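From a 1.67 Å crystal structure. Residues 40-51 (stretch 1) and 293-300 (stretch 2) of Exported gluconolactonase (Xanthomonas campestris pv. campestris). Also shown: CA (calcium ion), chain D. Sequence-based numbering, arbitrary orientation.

Stretch 1, residues 40-51: LYDQATWSEGPA
Stretch 2 (293-300) ITGGPCLW

A β-hairpin can bind a distant segment through the carbonyls of its turn as well as its strand edges, and residues 293-300 of this gluconolactonase, paired with residues 40-51, illustrate the principle. Ile-293 (chi1 m, chi2 t) points away from the partner and pairs within the hairpin, its N 2.9 Å from Trp-300 O and its O 2.7 Å from Trp-300 N. Thr-294 (chi1 p) points toward stretch 1, its CB 3.8 Å from Ser-47 CB; strands 293-295 and 47-51 run at 154°, nearly antiparallel.

A type II' turn then spans Gly-295 to Cys-298. Gly-296, at phi/psi 53/-133, adopts a conformation that favours glycine, and an ideal CB there would clash with Pro-297 CD. Its carbonyl faces Ser-47 (chi1 m): Gly-296 O accepts from both Ser-47 N and Ser-47 OG, each at 2.8 Å. Water 1 extends the join, accepting from Gly-296 N (3.0 Å) and donating to Ser-47 O (3.2 Å).

Pro-297 (-69/-6, C-gamma exo) has no amide hydrogen to donate, but its O receives Ala-44 N at 3.1 Å and a CA-H...O contact from Asp-42 CA at 3.2 Å. The loop at 42-46 runs close beside the turn, with CA atoms 4.1 Å apart at Ala-44/Pro-297 and 4.3 Å at Trp-46/Gly-296.

Beyond Cys-298 (chi1 m), whose CA lies 3.1 Å from Tyr-41 O, the pairing becomes a single antiparallel bridge between Leu-299 and Tyr-41, CA to CA 5.2 Å, with one of its two bonds weak. Leu-299 N donates to Tyr-41 O (3.1 Å), while Leu-299 O accepts a shorter hydrogen bond from Leu-40 N (2.8 Å) and a weak one from Tyr-41 N (3.4 Å). Tyr-41 (chi1 t) and Leu-299 (chi1 t, chi2 -133°) share a sheet face, CB to CB 4.1 Å; Leu-40 CD1 meets Leu-299 CD1 at 3.8 Å, an apolar contact. Trp-300 (chi1 m) turns away.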

ATOM      1  N   LEU A  40      12.304  -2.658  14.254  1.00 16.13           N
ATOM      2  CA  LEU A  40      13.311  -2.085  13.365  1.00 15.50           C
ATOM      3  C   LEU A  40      12.710  -1.144  12.331  1.00 15.30           C
ATOM      4  O   LEU A  40      13.394  -0.269  11.809  1.00 15.93           O
ATOM      5  CB  LEU A  40      14.077  -3.198  12.642  1.00 17.08           C
ATOM      6  CG  LEU A  40      14.793  -4.228  13.520  1.00 18.08           C
ATOM      7  CD1 LEU A  40      15.503  -5.254  12.651  1.00 18.13           C
ATOM      8  CD2 LEU A  40      15.789  -3.519  14.419  1.00 17.85           C
ATOM      9  N   TYR A  41      11.430  -1.334  12.033  1.00 14.95           N
ATOM     10  CA  TYR A  41      10.738  -0.504  11.055  1.00 13.17           C
ATOM     11  C   TYR A  41       9.250  -0.642  11.322  1.00 13.53           C
ATOM     12  O   TYR A  41       8.787  -1.715  11.687  1.00 14.60           O
ATOM     13  CB  TYR A  41      11.052  -0.994   9.635  1.00 14.08           C
ATOM     14  CG  TYR A  41      10.636  -0.054   8.521  1.00 14.26           C
ATOM     15  CD1 TYR A  41      11.367   1.100   8.246  1.00 15.28           C
ATOM     16  CD2 TYR A  41       9.529  -0.340   7.717  1.00 15.22           C
ATOM     17  CE1 TYR A  41      11.016   1.948   7.194  1.00 15.32           C
ATOM     18  CE2 TYR A  41       9.166   0.495   6.665  1.00 13.53           C
ATOM     19  CZ  TYR A  41       9.919   1.641   6.407  1.00 16.90           C
ATOM     20  OH  TYR A  41       9.595   2.463   5.349  1.00 16.19           O
ATOM     21  N   ASP A  42       8.497   0.435  11.159  1.00 14.74           N
ATOM     22  CA  ASP A  42       7.060   0.351  11.390  1.00 14.84           C
ATOM     23  C   ASP A  42       6.282   1.216  10.419  1.00 14.89           C
ATOM     24  O   ASP A  42       5.156   1.607  10.700  1.00 17.21           O
ATOM     25  CB  ASP A  42       6.729   0.748  12.839  1.00 18.10           C
ATOM     26  CG  ASP A  42       7.003   2.219  13.141  1.00 19.57           C
ATOM     27  OD1 ASP A  42       7.497   2.961  12.270  1.00 22.14           O
ATOM     28  OD2 ASP A  42       6.718   2.635  14.281  1.00 24.31           O
ATOM     29  N   GLN A  43       6.875   1.486   9.259  1.00 14.70           N
ATOM     30  CA  GLN A  43       6.228   2.345   8.274  1.00 14.73           C
ATOM     31  C   GLN A  43       5.788   1.681   6.970  1.00 14.00           C
ATOM     32  O   GLN A  43       5.463   2.364   6.005  1.00 14.47           O
ATOM     33  CB  GLN A  43       7.138   3.539   7.959  1.00 16.07           C
ATOM     34  CG  GLN A  43       7.388   4.451   9.156  1.00 18.15           C
ATOM     35  CD  GLN A  43       6.115   5.092   9.665  1.00 20.51           C
ATOM     36  OE1 GLN A  43       5.385   5.733   8.903  1.00 21.19           O
ATOM     37  NE2 GLN A  43       5.842   4.934  10.958  1.00 21.41           N
ATOM     38  N   ALA A  44       5.769   0.354   6.931  1.00 11.97           N
ATOM     39  CA  ALA A  44       5.329  -0.338   5.717  1.00 13.11           C
ATOM     40  C   ALA A  44       3.828  -0.583   5.818  1.00 12.94           C
ATOM     41  O   ALA A  44       3.168  -0.062   6.713  1.00 14.19           O
ATOM     42  CB  ALA A  44       6.056  -1.670   5.587  1.00 12.13           C
ATOM     43  N   THR A  45       3.274  -1.358   4.889  1.00 11.89           N
ATOM     44  CA  THR A  45       1.858  -1.692   4.977  1.00 11.82           C
ATOM     45  C   THR A  45       1.688  -3.201   5.165  1.00 12.36           C
ATOM     46  O   THR A  45       0.944  -3.640   6.035  1.00 12.63           O
ATOM     47  CB  THR A  45       1.064  -1.258   3.737  1.00 11.06           C
ATOM     48  OG1 THR A  45       1.071   0.173   3.631  1.00 13.69           O
ATOM     49  CG2 THR A  45      -0.380  -1.733   3.861  1.00 12.98           C
ATOM     50  N   TRP A  46       2.383  -3.998   4.357  1.00 12.25           N
ATOM     51  CA  TRP A  46       2.274  -5.450   4.473  1.00 13.40           C
ATOM     52  C   TRP A  46       3.652  -6.080   4.297  1.00 15.12           C
ATOM     53  O   TRP A  46       4.026  -6.487   3.198  1.00 13.35           O
ATOM     54  CB  TRP A  46       1.294  -5.984   3.418  1.00 17.25           C
ATOM     55  CG  TRP A  46       0.933  -7.443   3.563  1.00 18.52           C
ATOM     56  CD1 TRP A  46       1.763  -8.515   3.396  1.00 20.92           C
ATOM     57  CD2 TRP A  46      -0.363  -7.982   3.856  1.00 21.79           C
ATOM     58  NE1 TRP A  46       1.066  -9.686   3.563  1.00 22.96           N
ATOM     59  CE2 TRP A  46      -0.241  -9.390   3.846  1.00 20.62           C
ATOM     60  CE3 TRP A  46      -1.617  -7.414   4.123  1.00 21.64           C
ATOM     61  CZ2 TRP A  46      -1.329 -10.242   4.092  1.00 22.74           C
ATOM     62  CZ3 TRP A  46      -2.701  -8.261   4.368  1.00 22.71           C
ATOM     63  CH2 TRP A  46      -2.546  -9.660   4.349  1.00 23.49           C
ATOM     64  N   SER A  47       4.398  -6.146   5.395  1.00 12.94           N
ATOM     65  CA  SER A  47       5.749  -6.700   5.395  1.00 11.56           C
ATOM     66  C   SER A  47       5.740  -8.205   5.198  1.00 13.91           C
ATOM     67  O   SER A  47       4.945  -8.920   5.814  1.00 11.98           O
ATOM     68  CB  SER A  47       6.450  -6.359   6.711  1.00 13.96           C
ATOM     69  OG  SER A  47       6.601  -4.956   6.846  1.00 13.23           O
ATOM     70  N   GLU A  48       6.658  -8.677   4.360  1.00 12.95           N
ATOM     71  CA  GLU A  48       6.756 -10.098   4.040  1.00 14.16           C
ATOM     72  C   GLU A  48       8.144 -10.483   3.531  1.00 13.62           C
ATOM     73  O   GLU A  48       8.997  -9.627   3.310  1.00 13.18           O
ATOM     74  CB  GLU A  48       5.725 -10.439   2.957  1.00 18.44           C
ATOM     75  CG  GLU A  48       4.566 -11.308   3.424  1.00 21.14           C
ATOM     76  CD  GLU A  48       4.903 -12.775   3.387  1.00 23.90           C
ATOM     77  OE1 GLU A  48       6.073 -13.130   3.647  1.00 24.61           O
ATOM     78  OE2 GLU A  48       3.997 -13.587   3.105  1.00 27.64           O
ATOM     79  N   GLY A  49       8.342 -11.789   3.364  1.00 12.54           N
ATOM     80  CA  GLY A  49       9.576 -12.339   2.825  1.00 12.67           C
ATOM     81  C   GLY A  49      10.951 -11.869   3.268  1.00 14.86           C
ATOM     82  O   GLY A  49      11.767 -11.470   2.432  1.00 11.90           O
ATOM     83  N   PRO A  50      11.258 -11.935   4.569  1.00 14.13           N
ATOM     84  CA  PRO A  50      12.568 -11.506   5.068  1.00 14.88           C
ATOM     85  C   PRO A  50      13.662 -12.502   4.685  1.00 17.28           C
ATOM     86  O   PRO A  50      13.478 -13.715   4.789  1.00 16.03           O
ATOM     87  CB  PRO A  50      12.354 -11.447   6.573  1.00 14.95           C
ATOM     88  CG  PRO A  50      11.396 -12.601   6.804  1.00 15.24           C
ATOM     89  CD  PRO A  50      10.405 -12.434   5.664  1.00 13.61           C
ATOM     90  N   ALA A  51      14.804 -11.983   4.251  1.00 13.14           N
ATOM     91  CA  ALA A  51      15.925 -12.821   3.859  1.00 13.63           C
ATOM     92  C   ALA A  51      17.224 -12.111   4.211  1.00 16.92           C
ATOM     93  O   ALA A  51      17.422 -10.944   3.865  1.00 14.94           O
ATOM     94  CB  ALA A  51      15.873 -13.098   2.364  1.00 14.38           C
ATOM     95  N   ILE A 293      11.462 -10.869  12.197  1.00 14.89           N
ATOM     96  CA  ILE A 293      10.052 -11.209  12.009  1.00 14.39           C
ATOM     97  C   ILE A 293       9.308 -10.085  11.291  1.00 14.96           C
ATOM     98  O   ILE A 293       9.446  -8.919  11.651  1.00 13.20           O
ATOM     99  CB  ILE A 293       9.365 -11.434  13.369  1.00 13.88           C
ATOM    100  CG1 ILE A 293      10.187 -12.399  14.225  1.00 13.54           C
ATOM    101  CG2 ILE A 293       7.953 -11.977  13.158  1.00 14.55           C
ATOM    102  CD1 ILE A 293       9.673 -12.525  15.644  1.00 15.41           C
ATOM    103  N   THR A 294       8.526 -10.436  10.271  1.00 13.74           N
ATOM    104  CA  THR A 294       7.751  -9.439   9.532  1.00 12.58           C
ATOM    105  C   THR A 294       6.280  -9.551   9.911  1.00 14.00           C
ATOM    106  O   THR A 294       5.803 -10.630  10.263  1.00 12.64           O
ATOM    107  CB  THR A 294       7.866  -9.633   8.006  1.00 13.64           C
ATOM    108  OG1 THR A 294       7.618 -11.007   7.676  1.00 12.72           O
ATOM    109  CG2 THR A 294       9.250  -9.225   7.517  1.00 12.58           C
ATOM    110  N   GLY A 295       5.563  -8.433   9.834  1.00 14.17           N
ATOM    111  CA  GLY A 295       4.148  -8.442  10.164  1.00 13.73           C
ATOM    112  C   GLY A 295       3.550  -7.067   9.961  1.00 14.31           C
ATOM    113  O   GLY A 295       3.947  -6.108  10.621  1.00 13.47           O
ATOM    114  N   GLY A 296       2.600  -6.958   9.038  1.00 12.35           N
ATOM    115  CA  GLY A 296       1.984  -5.669   8.783  1.00 13.14           C
ATOM    116  C   GLY A 296       2.985  -4.563   8.498  1.00 13.86           C
ATOM    117  O   GLY A 296       3.916  -4.734   7.715  1.00 11.96           O
ATOM    118  N   PRO A 297       2.829  -3.404   9.142  1.00 12.97           N
ATOM    119  CA  PRO A 297       3.752  -2.290   8.912  1.00 13.04           C
ATOM    120  C   PRO A 297       5.161  -2.519   9.458  1.00 15.83           C
ATOM    121  O   PRO A 297       6.064  -1.725   9.190  1.00 14.30           O
ATOM    122  CB  PRO A 297       3.073  -1.125   9.638  1.00 16.33           C
ATOM    123  CG  PRO A 297       1.627  -1.520   9.691  1.00 17.12           C
ATOM    124  CD  PRO A 297       1.708  -2.990  10.001  1.00 14.85           C
ATOM    125  N   CYS A 298       5.357  -3.618  10.177  1.00 14.27           N
ATOM    126  CA  CYS A 298       6.632  -3.852  10.845  1.00 17.40           C
ATOM    127  C   CYS A 298       7.629  -4.927  10.463  1.00 17.00           C
ATOM    128  O   CYS A 298       7.307  -5.948   9.859  1.00 16.28           O
ATOM    129  CB  CYS A 298       6.373  -4.058  12.337  1.00 20.40           C
ATOM    130  SG  CYS A 298       5.250  -2.885  13.098  1.00 15.17           S
ATOM    131  N   LEU A 299       8.860  -4.669  10.898  1.00 16.56           N
ATOM    132  CA  LEU A 299       9.978  -5.591  10.775  1.00 16.13           C
ATOM    133  C   LEU A 299      10.474  -5.599  12.226  1.00 17.80           C
ATOM    134  O   LEU A 299      10.932  -4.573  12.736  1.00 16.86           O
ATOM    135  CB  LEU A 299      11.075  -5.045   9.858  1.00 17.87           C
ATOM    136  CG  LEU A 299      12.078  -6.032   9.240  1.00 22.87           C
ATOM    137  CD1 LEU A 299      13.477  -5.477   9.409  1.00 17.35           C
ATOM    138  CD2 LEU A 299      11.980  -7.420   9.857  1.00 20.98           C
ATOM    139  N   TRP A 300      10.336  -6.733  12.901  1.00 14.43           N
ATOM    140  CA  TRP A 300      10.782  -6.843  14.289  1.00 16.57           C
ATOM    141  C   TRP A 300      12.038  -7.704  14.345  1.00 16.51           C
ATOM    142  O   TRP A 300      12.360  -8.413  13.392  1.00 15.87           O
ATOM    143  CB  TRP A 300       9.700  -7.495  15.149  1.00 16.30           C
ATOM    144  CG  TRP A 300       8.382  -6.774  15.163  1.00 16.31           C
ATOM    145  CD1 TRP A 300       8.117  -5.542  15.696  1.00 16.22           C
ATOM    146  CD2 TRP A 300       7.134  -7.271  14.662  1.00 16.45           C
ATOM    147  NE1 TRP A 300       6.779  -5.246  15.564  1.00 16.41           N
ATOM    148  CE2 TRP A 300       6.153  -6.289  14.932  1.00 15.59           C
ATOM    149  CE3 TRP A 300       6.748  -8.454  14.014  1.00 17.69           C
ATOM    150  CZ2 TRP A 300       4.809  -6.453  14.577  1.00 16.00           C
ATOM    151  CZ3 TRP A 300       5.411  -8.618  13.661  1.00 16.90           C
ATOM    152  CH2 TRP A 300       4.459  -7.620  13.946  1.00 16.04           C
TER
HETATM  153 CA    CA D 707       3.714 -16.064   2.605  1.00  1.00          CA
HETATM  154  O   HOH W   1       1.950  -8.870   6.886  1.00 24.65           O
HETATM  155  O   HOH W   2       5.336 -17.662   3.350  1.00 14.52           O
HETATM  156  O   HOH W   3       1.914 -14.418   1.881  1.00 16.93           O
HETATM  157  O   HOH W   4       5.612 -15.138   1.449  1.00 13.53           O
HETATM  158  O   HOH W   5       5.000 -15.186   4.498  1.00 24.65           O